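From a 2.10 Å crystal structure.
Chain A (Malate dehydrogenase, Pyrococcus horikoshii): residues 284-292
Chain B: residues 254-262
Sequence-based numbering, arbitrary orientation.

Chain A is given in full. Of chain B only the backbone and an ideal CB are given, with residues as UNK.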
ATOM      1  N   VAL A 284       3.650  -7.957  11.392  1.00 12.93           N
ATOM      2  CA  VAL A 284       4.738  -7.419  12.190  1.00 13.76           C
ATOM      3  C   VAL A 284       6.060  -7.966  11.691  1.00 14.19           C
ATOM      4  O   VAL A 284       6.184  -9.151  11.381  1.00 13.52           O
ATOM      5  CB  VAL A 284       4.583  -7.801  13.683  1.00 12.98           C
ATOM      6  CG1 VAL A 284       5.723  -7.213  14.507  1.00 10.88           C
ATOM      7  CG2 VAL A 284       3.247  -7.314  14.197  1.00 11.93           C
ATOM      8  N   ILE A 285       7.048  -7.088  11.602  1.00 15.43           N
ATOM      9  CA  ILE A 285       8.372  -7.497  11.187  1.00 15.79           C
ATOM     10  C   ILE A 285       9.294  -7.146  12.342  1.00 16.90           C
ATOM     11  O   ILE A 285       9.388  -5.982  12.733  1.00 16.24           O
ATOM     12  CB  ILE A 285       8.832  -6.749   9.915  1.00 15.44           C
ATOM     13  CG1 ILE A 285       7.928  -7.114   8.730  1.00 17.30           C
ATOM     14  CG2 ILE A 285      10.278  -7.113   9.594  1.00 18.07           C
ATOM     15  CD1 ILE A 285       8.291  -6.388   7.430  1.00 15.56           C
ATOM     16  N   ASP A 286       9.951  -8.150  12.914  1.00 17.00           N
ATOM     17  CA  ASP A 286      10.868  -7.886  14.016  1.00 16.63           C
ATOM     18  C   ASP A 286      12.168  -7.372  13.414  1.00 15.41           C
ATOM     19  O   ASP A 286      12.999  -8.140  12.936  1.00 14.34           O
ATOM     20  CB  ASP A 286      11.131  -9.153  14.837  1.00 17.20           C
ATOM     21  CG  ASP A 286      12.085  -8.902  15.999  1.00 17.13           C
ATOM     22  OD1 ASP A 286      11.904  -7.898  16.722  1.00 18.33           O
ATOM     23  OD2 ASP A 286      13.012  -9.711  16.198  1.00 20.27           O
ATOM     24  N   ILE A 287      12.323  -6.057  13.428  1.00 16.74           N
ATOM     25  CA  ILE A 287      13.503  -5.414  12.869  1.00 17.12           C
ATOM     26  C   ILE A 287      14.829  -6.078  13.248  1.00 17.45           C
ATOM     27  O   ILE A 287      15.678  -6.291  12.390  1.00 17.77           O
ATOM     28  CB  ILE A 287      13.528  -3.928  13.279  1.00 16.91           C
ATOM     29  CG1 ILE A 287      12.342  -3.205  12.622  1.00 14.88           C
ATOM     30  CG2 ILE A 287      14.859  -3.283  12.870  1.00 14.82           C
ATOM     31  CD1 ILE A 287      12.070  -1.822  13.198  1.00 13.87           C
ATOM     32  N   GLU A 288      14.993  -6.412  14.525  1.00 17.78           N
ATOM     33  CA  GLU A 288      16.227  -7.029  15.031  1.00 18.99           C
ATOM     34  C   GLU A 288      16.678  -8.278  14.259  1.00 18.87           C
ATOM     35  O   GLU A 288      17.875  -8.535  14.130  1.00 18.90           O
ATOM     36  CB  GLU A 288      16.059  -7.365  16.521  1.00 19.56           C
ATOM     37  CG  GLU A 288      17.333  -7.813  17.251  1.00 19.93           C
ATOM     38  CD  GLU A 288      18.367  -6.705  17.415  1.00 21.61           C
ATOM     39  OE1 GLU A 288      18.036  -5.519  17.194  1.00 22.05           O
ATOM     40  OE2 GLU A 288      19.518  -7.023  17.778  1.00 22.76           O
ATOM     41  N   HIS A 289      15.723  -9.058  13.758  1.00 18.61           N
ATOM     42  CA  HIS A 289      16.043 -10.263  12.994  1.00 16.93           C
ATOM     43  C   HIS A 289      16.693  -9.910  11.653  1.00 17.33           C
ATOM     44  O   HIS A 289      17.301 -10.763  11.008  1.00 17.27           O
ATOM     45  CB  HIS A 289      14.779 -11.089  12.723  1.00 18.31           C
ATOM     46  CG  HIS A 289      14.416 -12.035  13.828  1.00 17.25           C
ATOM     47  ND1 HIS A 289      13.730 -11.642  14.956  1.00 16.95           N
ATOM     48  CD2 HIS A 289      14.644 -13.364  13.972  1.00 16.61           C
ATOM     49  CE1 HIS A 289      13.551 -12.686  15.749  1.00 17.14           C
ATOM     50  NE2 HIS A 289      14.097 -13.743  15.173  1.00 17.05           N
ATOM     51  N   PHE A 290      16.552  -8.656  11.236  1.00 16.18           N
ATOM     52  CA  PHE A 290      17.117  -8.199   9.970  1.00 16.53           C
ATOM     53  C   PHE A 290      18.390  -7.388  10.169  1.00 17.75           C
ATOM     54  O   PHE A 290      19.441  -7.741   9.638  1.00 18.86           O
ATOM     55  CB  PHE A 290      16.079  -7.371   9.207  1.00 16.48           C
ATOM     56  CG  PHE A 290      14.975  -8.192   8.615  1.00 14.62           C
ATOM     57  CD1 PHE A 290      15.009  -8.559   7.274  1.00 15.59           C
ATOM     58  CD2 PHE A 290      13.911  -8.617   9.401  1.00 16.31           C
ATOM     59  CE1 PHE A 290      13.996  -9.336   6.724  1.00 14.82           C
ATOM     60  CE2 PHE A 290      12.891  -9.400   8.858  1.00 18.67           C
ATOM     61  CZ  PHE A 290      12.937  -9.757   7.514  1.00 16.80           C
ATOM     62  N   ILE A 291      18.292  -6.294  10.918  1.00 18.82           N
ATOM     63  CA  ILE A 291      19.455  -5.455  11.197  1.00 19.99           C
ATOM     64  C   ILE A 291      19.337  -4.927  12.618  1.00 20.44           C
ATOM     65  O   ILE A 291      18.260  -4.971  13.209  1.00 20.66           O
ATOM     66  CB  ILE A 291      19.551  -4.253  10.221  1.00 20.28           C
ATOM     67  CG1 ILE A 291      18.330  -3.343  10.387  1.00 19.43           C
ATOM     68  CG2 ILE A 291      19.654  -4.758   8.780  1.00 20.33           C
ATOM     69  CD1 ILE A 291      18.468  -2.010   9.674  1.00 19.25           C
ATOM     70  N   PRO A 292      20.445  -4.434  13.199  1.00 21.72           N
ATOM     71  CA  PRO A 292      20.331  -3.922  14.567  1.00 21.03           C
ATOM     72  C   PRO A 292      19.274  -2.827  14.639  1.00 21.93           C
ATOM     73  O   PRO A 292      19.248  -1.922  13.798  1.00 21.47           O
ATOM     74  CB  PRO A 292      21.738  -3.411  14.861  1.00 22.82           C
ATOM     75  CG  PRO A 292      22.606  -4.371  14.076  1.00 22.26           C
ATOM     76  CD  PRO A 292      21.853  -4.470  12.759  1.00 20.70           C
TER
ATOM     77  N   UNK B 254      11.006   2.235   3.530  1.00 15.45           N
ATOM     78  CA  UNK B 254      11.212   1.715   4.872  1.00 15.60           C
ATOM     79  C   UNK B 254      11.312   0.188   4.820  1.00 17.03           C
ATOM     80  O   UNK B 254      12.192  -0.404   5.444  1.00 17.66           O
ATOM     81  CB  UNK B 254      10.080   2.155   5.803  1.00 15.60           C
ATOM     82  N   UNK B 255      10.427  -0.442   4.051  1.00 16.42           N
ATOM     83  CA  UNK B 255      10.422  -1.899   3.935  1.00 17.57           C
ATOM     84  C   UNK B 255      11.561  -2.427   3.068  1.00 18.48           C
ATOM     85  O   UNK B 255      12.054  -3.536   3.284  1.00 18.69           O
ATOM     86  CB  UNK B 255       9.084  -2.368   3.361  1.00 17.57           C
ATOM     87  N   UNK B 256      11.983  -1.627   2.095  1.00 16.73           N
ATOM     88  CA  UNK B 256      13.054  -2.015   1.190  1.00 19.22           C
ATOM     89  C   UNK B 256      14.435  -1.519   1.613  1.00 19.72           C
ATOM     90  O   UNK B 256      15.292  -2.303   2.002  1.00 22.47           O
ATOM     91  CB  UNK B 256      12.741  -1.496  -0.215  1.00 19.22           C
ATOM     92  N   UNK B 257      14.639  -0.208   1.526  1.00 19.24           N
ATOM     93  CA  UNK B 257      15.929   0.378   1.842  1.00 17.42           C
ATOM     94  C   UNK B 257      16.384   0.447   3.284  1.00 17.33           C
ATOM     95  O   UNK B 257      17.532   0.101   3.579  1.00 19.26           O
ATOM     96  CB  UNK B 257      15.937   1.807   1.294  1.00 17.42           C
ATOM     97  N   UNK B 258      15.511   0.894   4.180  1.00 15.07           N
ATOM     98  CA  UNK B 258      15.880   1.015   5.587  1.00 16.19           C
ATOM     99  C   UNK B 258      16.004  -0.337   6.300  1.00 16.50           C
ATOM    100  O   UNK B 258      17.021  -0.622   6.942  1.00 14.00           O
ATOM    101  CB  UNK B 258      14.847   1.880   6.312  1.00 16.19           C
ATOM    102  N   UNK B 259      14.975  -1.170   6.181  1.00 14.30           N
ATOM    103  CA  UNK B 259      14.973  -2.476   6.839  1.00 15.65           C
ATOM    104  C   UNK B 259      16.086  -3.419   6.391  1.00 15.66           C
ATOM    105  O   UNK B 259      16.559  -4.247   7.172  1.00 17.74           O
ATOM    106  CB  UNK B 259      13.624  -3.156   6.599  1.00 15.65           C
ATOM    107  N   UNK B 260      16.508  -3.301   5.137  1.00 15.46           N
ATOM    108  CA  UNK B 260      17.546  -4.172   4.603  1.00 16.67           C
ATOM    109  C   UNK B 260      18.963  -3.718   4.932  1.00 18.34           C
ATOM    110  O   UNK B 260      19.923  -4.454   4.700  1.00 19.94           O
ATOM    111  CB  UNK B 260      17.391  -4.275   3.084  1.00 16.67           C
ATOM    112  N   UNK B 261      19.096  -2.515   5.469  1.00 18.34           N
ATOM    113  CA  UNK B 261      20.422  -2.000   5.748  1.00 20.88           C
ATOM    114  C   UNK B 261      21.019  -1.489   4.445  1.00 21.17           C
ATOM    115  O   UNK B 261      22.231  -1.314   4.324  1.00 21.91           O
ATOM    116  CB  UNK B 261      21.312  -3.070   6.385  1.00 20.88           C
ATOM    117  N   UNK B 262      20.158  -1.282   3.450  1.00 20.43           N
ATOM    118  CA  UNK B 262      20.604  -0.766   2.166  1.00 20.43           C
ATOM    119  C   UNK B 262      20.581   0.752   2.221  1.00 21.73           C
ATOM    120  O   UNK B 262      21.316   1.352   2.999  1.00 20.72           O
ATOM    121  CB  UNK B 262      19.731  -1.288   1.023  1.00 20.43           C
TER

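Chain A presents a mostly apolar surface to this part of chain B: A:Ile285, in a strand, then A:Ile287, A:Phe290 and A:Ile291. No hydrogen bond crosses between the stretches.

Position 254 is helical and its CB has nothing of chain A nearby; the visible atoms leave the choice wide. It is B:Ile254, and its carbonyl O accepts a hydrogen bond from the N of residue 259 (3.0 Å), closing a wide pi-type turn.

At 255 the CA-to-CB bond points sideways, so a short side chain would miss chain A. A longer apolar one, such as leucine, isoleucine or methionine, could reach the tip of A:Ile285. The residue is B:Leu255, whose CD2 lies 4.0 Å from A:Ile285 CD1.

Positions 256 and 257 are helical and out of reach, and chain A selects nothing there. They are B:Ser256 and B:Gly257.

At 258 the CB again points sideways, while the carbonyl O lies 3.4 Å from A:Ile291 CD1. The backbone makes the contact, so many side chains would suit. The residue is B:Ile258, whose side chain leads away from chain A.

Position 259 is the most demanding. Its CB points sideways, but beyond it A:Ile285, A:Ile287 and A:Phe290 outline an apolar hollow with no charge to pair with. A branched or flexible aliphatic chain, leucine or perhaps methionine, would fill it. B:Leu259 does so with chi1 t and chi2 p: CD2 meets A:Ile285 CG2 at 3.8 Å, and CD1 lies 3.9 Å from A:Phe290 CB and 4.2 Å from A:Ile287 CG1. Its CG sits over one face of the phenylalanine ring.

At 260 the CB points away, so chain A sets little requirement; a small polar residue could serve the turn. B:Ser260, with chi1 p, donates from OG to B:Ser256 O at 2.6 Å, tying the turn to the preceding helix.

Position 261 has phi 79° and psi 17°, and it ends the helix in a Schellman motif. An ideal CB would jam against the preceding carbonyl O and also lie 3.4 Å from A:Ile291 CG2. Both point to glycine, and B:Gly261 is found.

Position 262 is out of reach of chain A, but phi -88° with psi -117° is a combination that residues with a CB seldom adopt, so glycine suits it best. It is B:Gly262, whose N makes a weak hydrogen bond to B:Ser260 OG (3.1 Å).

Chain B 254-262: ILSGILSGG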
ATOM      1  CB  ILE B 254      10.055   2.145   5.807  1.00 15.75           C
ATOM      2  CG1 ILE B 254      10.121   3.657   6.039  1.00 15.48           C
ATOM      3  CG2 ILE B 254      10.134   1.395   7.136  1.00 16.69           C
ATOM      4  CD1 ILE B 254       8.928   4.226   6.804  1.00 15.23           C
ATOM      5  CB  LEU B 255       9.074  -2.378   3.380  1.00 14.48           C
ATOM      6  CG  LEU B 255       7.865  -2.120   4.293  1.00 14.60           C
ATOM      7  CD1 LEU B 255       6.573  -2.513   3.579  1.00 14.21           C
ATOM      8  CD2 LEU B 255       8.019  -2.906   5.583  1.00 13.72           C
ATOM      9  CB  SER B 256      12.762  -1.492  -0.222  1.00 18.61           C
ATOM     10  OG  SER B 256      11.540  -2.006  -0.722  1.00 25.49           O
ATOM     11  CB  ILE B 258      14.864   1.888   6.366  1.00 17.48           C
ATOM     12  CG1 ILE B 258      14.679   3.240   5.668  1.00 19.43           C
ATOM     13  CG2 ILE B 258      15.369   2.121   7.788  1.00 17.90           C
ATOM     14  CD1 ILE B 258      15.969   4.054   5.549  1.00 19.00           C
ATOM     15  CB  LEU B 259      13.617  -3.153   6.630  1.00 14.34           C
ATOM     16  CG  LEU B 259      13.398  -4.527   7.270  1.00 16.04           C
ATOM     17  CD1 LEU B 259      13.558  -4.437   8.794  1.00 12.40           C
ATOM     18  CD2 LEU B 259      12.002  -5.023   6.899  1.00 11.60           C
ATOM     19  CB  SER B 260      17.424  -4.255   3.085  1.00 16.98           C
ATOM     20  OG  SER B 260      17.786  -3.011   2.503  1.00 15.81           O
TER
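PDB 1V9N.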